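PDB 5JXF: Asp/Glu-specific dipeptidyl-peptidase from Flavobacterium psychrophilum, which removes dipeptides from the N-terminus of oligopeptides as a serine peptidase strictly specific for Asp or Glu at the P1 position. Local coordinates for residues L267-D272 with V701-V706. Residues are numbered along the deposited sequence; the frame is centred on the assembly and turned at random.
Sequences LPVSLD and VDMRYV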
# COMPACT_ATOMS: atom_id res chain seq x y z
N LEU A 267 -28.42 -21.93 -12.14
CA LEU A 267 -28.25 -20.54 -12.52
C LEU A 267 -27.64 -20.47 -13.89
O LEU A 267 -26.58 -21.07 -14.14
CB LEU A 267 -27.36 -19.80 -11.50
CG LEU A 267 -27.81 -19.88 -10.04
CD1 LEU A 267 -26.75 -19.29 -9.12
CD2 LEU A 267 -29.11 -19.15 -9.86
N PRO A 268 -28.31 -19.77 -14.81
CA PRO A 268 -27.62 -19.47 -16.06
C PRO A 268 -26.47 -18.50 -15.73
O PRO A 268 -26.59 -17.78 -14.73
CB PRO A 268 -28.69 -18.81 -16.93
CG PRO A 268 -30.00 -19.03 -16.21
CD PRO A 268 -29.64 -19.15 -14.76
N VAL A 269 -25.41 -18.51 -16.53
CA VAL A 269 -24.24 -17.69 -16.32
C VAL A 269 -24.17 -16.60 -17.38
O VAL A 269 -24.13 -16.90 -18.57
CB VAL A 269 -22.93 -18.52 -16.37
CG1 VAL A 269 -21.74 -17.61 -16.19
CG2 VAL A 269 -22.95 -19.61 -15.30
N SER A 270 -24.16 -15.35 -16.95
CA SER A 270 -24.09 -14.21 -17.86
C SER A 270 -22.71 -14.00 -18.50
O SER A 270 -21.69 -14.24 -17.86
CB SER A 270 -24.49 -12.94 -17.12
OG SER A 270 -24.26 -11.81 -17.94
N LEU A 271 -22.68 -13.57 -19.77
CA LEU A 271 -21.43 -13.22 -20.46
C LEU A 271 -21.36 -11.73 -20.77
O LEU A 271 -20.45 -11.29 -21.46
CB LEU A 271 -21.28 -13.99 -21.78
CG LEU A 271 -20.94 -15.47 -21.81
CD1 LEU A 271 -21.26 -16.06 -23.18
CD2 LEU A 271 -19.50 -15.70 -21.47
N ASP A 272 -22.33 -10.96 -20.27
CA ASP A 272 -22.46 -9.55 -20.59
C ASP A 272 -21.87 -8.68 -19.49
O ASP A 272 -22.00 -7.47 -19.54
CB ASP A 272 -23.93 -9.17 -20.80
CG ASP A 272 -24.49 -9.68 -22.12
OD1 ASP A 272 -23.76 -10.42 -22.84
OD2 ASP A 272 -25.66 -9.36 -22.44
N VAL A 701 -15.51 -12.78 -7.63
CA VAL A 701 -14.83 -13.11 -8.88
C VAL A 701 -15.83 -12.88 -10.00
O VAL A 701 -16.97 -13.35 -9.92
CB VAL A 701 -14.32 -14.57 -8.95
CG1 VAL A 701 -13.30 -14.70 -10.09
CG2 VAL A 701 -13.72 -15.04 -7.64
N ASP A 702 -15.41 -12.17 -11.04
CA ASP A 702 -16.21 -11.98 -12.25
C ASP A 702 -16.40 -13.32 -12.96
O ASP A 702 -15.42 -14.03 -13.16
CB ASP A 702 -15.49 -10.95 -13.17
CG ASP A 702 -16.38 -10.41 -14.25
OD1 ASP A 702 -16.92 -11.22 -15.05
OD2 ASP A 702 -16.57 -9.17 -14.28
N MET A 703 -17.64 -13.70 -13.33
CA MET A 703 -17.88 -15.03 -13.93
C MET A 703 -17.17 -15.15 -15.29
O MET A 703 -16.76 -16.24 -15.70
CB MET A 703 -19.39 -15.32 -14.05
CG MET A 703 -20.03 -15.96 -12.74
SD MET A 703 -19.06 -17.30 -12.09
CE MET A 703 -19.24 -18.44 -13.45
N ARG A 704 -16.99 -14.03 -15.98
CA ARG A 704 -16.17 -14.05 -17.20
C ARG A 704 -14.74 -14.58 -16.96
O ARG A 704 -14.22 -15.33 -17.77
CB ARG A 704 -16.11 -12.66 -17.83
CG ARG A 704 -17.43 -12.25 -18.46
CD ARG A 704 -17.40 -10.80 -18.90
NE ARG A 704 -17.32 -9.90 -17.76
CZ ARG A 704 -17.33 -8.58 -17.84
NH1 ARG A 704 -17.43 -7.99 -19.03
NH2 ARG A 704 -17.25 -7.83 -16.73
N TYR A 705 -14.13 -14.22 -15.84
CA TYR A 705 -12.80 -14.74 -15.49
C TYR A 705 -12.83 -16.22 -15.10
O TYR A 705 -11.93 -16.98 -15.45
CB TYR A 705 -12.19 -13.92 -14.35
CG TYR A 705 -10.72 -14.24 -14.09
CD1 TYR A 705 -9.80 -14.20 -15.13
CD2 TYR A 705 -10.27 -14.54 -12.82
CE1 TYR A 705 -8.47 -14.48 -14.91
CE2 TYR A 705 -8.95 -14.82 -12.59
CZ TYR A 705 -8.05 -14.78 -13.63
OH TYR A 705 -6.74 -15.08 -13.40
N VAL A 706 -13.87 -16.62 -14.34
CA VAL A 706 -14.04 -18.03 -14.02
C VAL A 706 -14.08 -18.87 -15.30
O VAL A 706 -13.31 -19.83 -15.46
CB VAL A 706 -15.33 -18.27 -13.21
CG1 VAL A 706 -15.55 -19.77 -12.99
CG2 VAL A 706 -15.25 -17.53 -11.89
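V269 meets M703 where the short strand 269-270 passes the N-terminus of helix 703-713, which follows strand 698-702 of a chymotrypsin-like beta-barrel in this S46 peptidase. The case illustrates how a helix start, ordered by its own N-cap, can be packed against a distant strand with no hydrogen bond between the two. The tight part is apolar. CG1 of V269, anti to the backbone N (chi1 178°), reaches the M703 side chain, which crosses the valine at about a right angle. Bends at chi2 and chi3 fold M703 back on itself, bringing M703 CE to 3.8 Å and M703 CB to 3.9 Å from V269 CG1. L673 of strand 673-680 also packs on M703, and L725 on V269, whose backbone bonds strand 725-726.

Toward L271 the fit is looser: R704 CD approaches L271 O at 4.0 Å, a plain van der Waals contact, and D272, partly exposed, turns to H727 and K729. The R704 guanidinium is held from its own side, edge-on, by D702, while its NH1 forms a salt bridge with E643. A methionine in place of R704 would probably leave the buried carboxylate of D702, and that of E643, without this positive partner. D702 also caps the helix: its OD1 accepts R704 N on the anti lone pair at 3.0 Å. On the syn side, tilted out of the carboxylate plane, D702 OD1 takes R704 NE at 3.0 Å and nearly straight (174°), and D702 OD2 receives R704 NH2 at 2.9 Å.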